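Local coordinates for protein putative NADH-depentdent flavin oxidoreductase (Cupriavidus metallidurans, PDB 5OCS) that probably acts as an FMN-dependent, NAD(P)H-using ene-reductase of the Old Yellow Enzyme family, at residues 55-60 against 64-69; 272-277 against 282-287. One frame throughout, in Å; residues are numbered along the deposited sequence.

Contact 1 of 2, residues 55-60 against 64-69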
loop_
_atom_site.group_PDB
_atom_site.type_symbol
_atom_site.label_atom_id
_atom_site.label_comp_id
_atom_site.label_asym_id
_atom_site.label_seq_id
_atom_site.Cartn_x
_atom_site.Cartn_y
_atom_site.Cartn_z
ATOM N N ILE D 55 10.652 7.575 -8.666
ATOM C CA ILE D 55 10.556 8.266 -7.407
ATOM C C ILE D 55 10.350 9.768 -7.675
ATOM O O ILE D 55 10.890 10.298 -8.659
ATOM C CB ILE D 55 11.795 7.988 -6.513
ATOM C CG1 ILE D 55 11.781 6.533 -6.000
ATOM C CG2 ILE D 55 11.857 8.911 -5.292
ATOM C CD1 ILE D 55 13.125 6.023 -5.530
ATOM N N GLU D 56 9.589 10.414 -6.790
ATOM C CA GLU D 56 9.254 11.812 -6.880
ATOM C C GLU D 56 10.460 12.735 -7.084
ATOM O O GLU D 56 11.600 12.396 -6.767
ATOM C CB GLU D 56 8.563 12.281 -5.599
ATOM C CG GLU D 56 9.454 12.316 -4.378
ATOM C CD GLU D 56 8.657 12.478 -3.089
ATOM O OE1 GLU D 56 8.284 13.627 -2.744
ATOM O OE2 GLU D 56 8.409 11.448 -2.433
ATOM N N ALA D 57 10.154 13.942 -7.515
ATOM C CA ALA D 57 11.145 15.002 -7.645
ATOM C C ALA D 57 12.039 15.090 -6.422
ATOM O O ALA D 57 11.589 15.412 -5.286
ATOM C CB ALA D 57 10.456 16.355 -7.889
ATOM N N THR D 58 13.311 14.782 -6.633
ATOM C CA THR D 58 14.265 14.729 -5.580
ATOM C C THR D 58 15.276 15.863 -5.753
ATOM O O THR D 58 16.002 15.910 -6.746
ATOM C CB THR D 58 14.944 13.354 -5.599
ATOM O OG1 THR D 58 13.943 12.368 -5.284
ATOM C CG2 THR D 58 16.066 13.274 -4.562
ATOM N N ALA D 59 15.277 16.778 -4.786
ATOM C CA ALA D 59 16.057 18.013 -4.856
ATOM C C ALA D 59 17.548 17.724 -4.844
ATOM O O ALA D 59 18.046 16.945 -4.017
ATOM C CB ALA D 59 15.680 18.936 -3.702
ATOM N N VAL D 60 18.262 18.364 -5.769
ATOM C CA VAL D 60 19.706 18.293 -5.828
ATOM C C VAL D 60 20.416 19.197 -4.793
ATOM O O VAL D 60 21.624 19.067 -4.608
ATOM C CB VAL D 60 20.241 18.520 -7.284
ATOM C CG1 VAL D 60 19.607 17.508 -8.246
ATOM C CG2 VAL D 60 19.980 19.961 -7.762
ATOM N N GLY D 64 17.018 24.044 -4.111
ATOM C CA GLY D 64 16.321 23.533 -5.236
ATOM C C GLY D 64 15.048 22.782 -4.913
ATOM O O GLY D 64 14.338 22.368 -5.832
ATOM N N ARG D 65 14.712 22.650 -3.634
ATOM C CA ARG D 65 13.449 22.019 -3.237
ATOM C C ARG D 65 12.279 22.876 -3.654
ATOM O O ARG D 65 12.353 24.110 -3.564
ATOM C CB ARG D 65 13.408 21.889 -1.722
ATOM C CG ARG D 65 14.347 20.844 -1.185
ATOM C CD ARG D 65 14.262 20.755 0.324
ATOM N NE ARG D 65 14.877 21.933 0.921
ATOM C CZ ARG D 65 14.904 22.193 2.229
ATOM N NH1 ARG D 65 14.345 21.367 3.086
ATOM N NH2 ARG D 65 15.485 23.316 2.684
ATOM N N ILE D 66 11.175 22.237 -4.047
ATOM C CA ILE D 66 9.935 22.976 -4.258
ATOM C C ILE D 66 9.450 23.550 -2.925
ATOM O O ILE D 66 9.118 24.748 -2.814
ATOM C CB ILE D 66 8.842 22.094 -4.868
ATOM C CG1 ILE D 66 9.333 21.445 -6.199
ATOM C CG2 ILE D 66 7.594 22.931 -5.135
ATOM C CD1 ILE D 66 8.556 20.160 -6.473
ATOM N N THR D 67 9.444 22.712 -1.905
ATOM C CA THR D 67 8.887 23.046 -0.584
ATOM C C THR D 67 9.840 22.597 0.506
ATOM O O THR D 67 10.761 21.767 0.269
ATOM C CB THR D 67 7.541 22.354 -0.261
ATOM O OG1 THR D 67 7.759 20.980 0.103
ATOM C CG2 THR D 67 6.627 22.400 -1.480
ATOM N N PRO D 68 9.578 23.067 1.736
ATOM C CA PRO D 68 10.450 22.614 2.817
ATOM C C PRO D 68 10.364 21.135 3.169
ATOM O O PRO D 68 11.233 20.622 3.902
ATOM C CB PRO D 68 10.019 23.491 4.010
ATOM C CG PRO D 68 9.461 24.702 3.365
ATOM C CD PRO D 68 8.774 24.250 2.131
ATOM N N THR D 69 9.358 20.437 2.638
ATOM C CA THR D 69 9.234 19.006 2.893
ATOM C C THR D 69 9.437 18.144 1.634
ATOM O O THR D 69 9.077 16.973 1.642
ATOM C CB THR D 69 7.922 18.689 3.596
ATOM O OG1 THR D 69 6.823 19.237 2.895
ATOM C CG2 THR D 69 7.895 19.254 5.006
HETATM O O HOH W 1 8.582 14.068 -0.042
#
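Ala59 and Arg65 meet in a small, buried, mostly apolar contact where the second barrel strand, 52-59, runs out and the loop leading to helix 76-92 folds back over its last residues. The methyl of Ala59 does most of the touching. Ala59 CB lies 3.4 Å from Arg65 CG, a close approach between two carbons, and 4.1 Å from the backbone C of Gly64. With CG set opposite the carbonyl carbon (chi1 -72°), Arg65 lays the root of its side chain against that methyl; the chain then bends at chi3, and NE hydrogen-bonds to the carbonyl O of Pro62, three residues earlier. Farther back along the strand the fit is looser, Ala57 CB standing 4.5 Å from Ile66 CD1.

A water joins the polar flank of the contact. It donates to Glu56 OE1 at 2.8 Å and, weakly, to Thr69 O at 3.4 Å, while OE1 also takes the backbone N-H of Gln26. On the loop side, Thr67 OG1 accepts from Thr69 N at 3.0 Å in an ST turn, and Asp70 binds both Thr67 OG1 and Ile66 N.

This is the C-terminal end of a TIM-barrel strand with its following loop. Ala57 and Cys25, the latter beside Ile66, belong to the FMN site, in keeping with flavin binding at this end of the barrel in Old Yellow Enzymes.

Contact 2 of 2, residues 272-277 against 282-287; sequences QQAIKI and QVPYAQ
Gln282, Ala274 and Ile275 carry this contact, in which the end of the short helix 271-274 and the turn after it lie against the lead-in to helix 284-293. Gln282 and Ile275 run side by side and point the same way. Their meeting is between aliphatic parts, Ile275 CG2 against Gln282 CG at 3.6 Å, with Gln282 CA a little farther from the same methyl. In Ile275, CG1 sits between the backbone N and the carbonyl carbon (chi1 65°), which places CG2 opposite the carbonyl carbon, on the flank that Gln282 meets.

Beyond CG the glutamine stays extended (chi2 178°), carrying its amide past the isoleucine to helix 306-314, where NE2 hydrogen-bonds to the carbonyl O of Gln308. One side chain thus offers its stem to Ile275 and its tip to another helix.

Ala274, the buried member of the trio, points its methyl at the opposing backbone. Ala274 CB is 3.6 Å from Gln282 O and 3.8 Å from Pro284 CD, so it rests against a carbonyl oxygen and the CD and CG atoms of the proline ring. Pro284 begins the next helix, directly after Val283 at the N-cap position; the Val283 backbone N is held by Glu317 OE1. In the first segment a type I turn from Ala274 to Ile277, closed by Ile277 N to Ala274 O at 3.0 Å, holds Ala274 and Ile275 at its start and then carries the chain away from Gln282.

Between the two segments the chemistry is therefore mainly van der Waals contact of methyls, methylenes and a proline ring, while polar bonds from Gln282 to Gln308 and from Val283 to Glu317, together with apolar packing on helix 306-314 and strand 297-300, join the second segment to the barrel.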
loop_
_atom_site.group_PDB
_atom_site.type_symbol
_atom_site.label_atom_id
_atom_site.label_comp_id
_atom_site.label_asym_id
_atom_site.label_seq_id
_atom_site.Cartn_x
_atom_site.Cartn_y
_atom_site.Cartn_z
ATOM N N GLN D 272 -9.383 14.104 -22.735
ATOM C CA GLN D 272 -10.787 14.503 -22.987
ATOM C C GLN D 272 -10.869 15.592 -24.059
ATOM O O GLN D 272 -11.828 15.623 -24.872
ATOM C CB GLN D 272 -11.451 14.989 -21.701
ATOM C CG GLN D 272 -12.923 15.412 -21.856
ATOM C CD GLN D 272 -13.809 14.249 -22.217
ATOM O OE1 GLN D 272 -13.703 13.167 -21.613
ATOM N NE2 GLN D 272 -14.687 14.443 -23.215
ATOM N N GLN D 273 -9.909 16.499 -24.021
ATOM C CA GLN D 273 -9.811 17.551 -25.040
ATOM C C GLN D 273 -9.256 17.000 -26.335
ATOM O O GLN D 273 -9.768 17.299 -27.447
ATOM C CB GLN D 273 -8.897 18.645 -24.542
ATOM C CG GLN D 273 -9.424 19.401 -23.318
ATOM C CD GLN D 273 -8.316 20.164 -22.619
ATOM O OE1 GLN D 273 -7.217 19.644 -22.471
ATOM N NE2 GLN D 273 -8.592 21.399 -22.159
ATOM N N ALA D 274 -8.174 16.244 -26.210
ATOM C CA ALA D 274 -7.383 15.834 -27.383
ATOM C C ALA D 274 -8.100 14.891 -28.326
ATOM O O ALA D 274 -7.948 15.000 -29.564
ATOM C CB ALA D 274 -6.089 15.183 -26.928
ATOM N N ILE D 275 -8.874 13.962 -27.767
ATOM C CA ILE D 275 -9.502 12.941 -28.603
ATOM C C ILE D 275 -10.557 13.529 -29.534
ATOM O O ILE D 275 -10.987 12.878 -30.490
ATOM C CB ILE D 275 -10.154 11.777 -27.806
ATOM C CG1 ILE D 275 -11.337 12.279 -26.953
ATOM C CG2 ILE D 275 -9.092 11.012 -26.998
ATOM C CD1 ILE D 275 -11.986 11.259 -26.055
ATOM N N LYS D 276 -10.993 14.744 -29.247
ATOM C CA LYS D 276 -11.982 15.409 -30.102
ATOM C C LYS D 276 -11.390 16.134 -31.278
ATOM O O LYS D 276 -12.149 16.708 -32.062
ATOM C CB LYS D 276 -12.782 16.417 -29.269
ATOM C CG LYS D 276 -13.347 15.824 -27.983
ATOM C CD LYS D 276 -14.212 14.586 -28.233
ATOM C CE LYS D 276 -14.715 14.037 -26.912
ATOM N NZ LYS D 276 -15.487 12.788 -27.053
ATOM N N ILE D 277 -10.073 16.154 -31.413
ATOM C CA ILE D 277 -9.402 17.031 -32.372
ATOM C C ILE D 277 -8.554 16.193 -33.323
ATOM O O ILE D 277 -7.723 15.394 -32.892
ATOM C CB ILE D 277 -8.480 18.079 -31.700
ATOM C CG1 ILE D 277 -9.243 18.979 -30.729
ATOM C CG2 ILE D 277 -7.813 18.971 -32.749
ATOM C CD1 ILE D 277 -8.354 19.793 -29.811
ATOM N N GLN D 282 -4.918 10.492 -27.948
ATOM C CA GLN D 282 -5.028 10.893 -26.560
ATOM C C GLN D 282 -3.858 11.741 -26.105
ATOM O O GLN D 282 -4.064 12.640 -25.303
ATOM C CB GLN D 282 -5.180 9.684 -25.648
ATOM C CG GLN D 282 -6.456 8.898 -25.853
ATOM C CD GLN D 282 -6.507 7.676 -24.943
ATOM O OE1 GLN D 282 -6.686 7.802 -23.727
ATOM N NE2 GLN D 282 -6.341 6.502 -25.519
ATOM N N VAL D 283 -2.642 11.415 -26.578
ATOM C CA VAL D 283 -1.388 12.127 -26.228
ATOM C C VAL D 283 -0.725 12.589 -27.540
ATOM O O VAL D 283 0.266 12.042 -27.997
ATOM C CB VAL D 283 -0.488 11.248 -25.310
ATOM C CG1 VAL D 283 -1.143 11.185 -23.939
ATOM C CG2 VAL D 283 -0.290 9.817 -25.838
ATOM N N PRO D 284 -1.325 13.607 -28.178
ATOM C CA PRO D 284 -0.841 13.959 -29.521
ATOM C C PRO D 284 0.621 14.437 -29.622
ATOM O O PRO D 284 1.328 14.212 -30.657
ATOM C CB PRO D 284 -1.834 15.061 -29.972
ATOM C CG PRO D 284 -2.438 15.571 -28.730
ATOM C CD PRO D 284 -2.483 14.406 -27.777
ATOM N N TYR D 285 1.095 15.098 -28.565
ATOM C CA TYR D 285 2.416 15.624 -28.590
ATOM C C TYR D 285 3.416 14.479 -28.428
ATOM O O TYR D 285 4.411 14.438 -29.118
ATOM C CB TYR D 285 2.598 16.674 -27.522
ATOM C CG TYR D 285 1.651 17.845 -27.699
ATOM C CD1 TYR D 285 1.551 18.514 -28.939
ATOM C CD2 TYR D 285 0.849 18.289 -26.644
ATOM C CE1 TYR D 285 0.691 19.610 -29.094
ATOM C CE2 TYR D 285 -0.023 19.358 -26.802
ATOM C CZ TYR D 285 -0.068 20.046 -28.017
ATOM O OH TYR D 285 -0.954 21.108 -28.190
ATOM N N ALA D 286 3.111 13.548 -27.534
ATOM C CA ALA D 286 3.964 12.370 -27.339
ATOM C C ALA D 286 3.994 11.565 -28.648
ATOM O O ALA D 286 5.046 11.111 -29.076
ATOM C CB ALA D 286 3.452 11.512 -26.181
ATOM N N GLN D 287 2.845 11.457 -29.303
ATOM C CA GLN D 287 2.741 10.738 -30.581
ATOM C C GLN D 287 3.696 11.307 -31.630
ATOM O O GLN D 287 4.412 10.577 -32.357
ATOM C CB GLN D 287 1.284 10.738 -31.068
ATOM C CG GLN D 287 0.987 9.872 -32.301
ATOM C CD GLN D 287 1.441 10.470 -33.632
ATOM O OE1 GLN D 287 1.580 11.683 -33.781
ATOM N NE2 GLN D 287 1.752 9.605 -34.579
#

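In the fold
Contacts 1 and 2 come in series along the chain and lie on opposite sides of its centre, about 30 Å apart between centres and about 19 Å between nearest atoms, so they do not touch. Both belong to the same eight-stranded TIM barrel. Contact 1 involves strand 52-59, the second in the barrel, and the loop after it; contact 2 falls in the connection from the sixth strand, 262-265, to the seventh, 297-300, through helices 271-274 and 284-293. Contact 1 is buried and includes an FMN-contacting residue, whereas contact 2 is partly buried and lies farther from the chain's centre, within the connection between those two later strands.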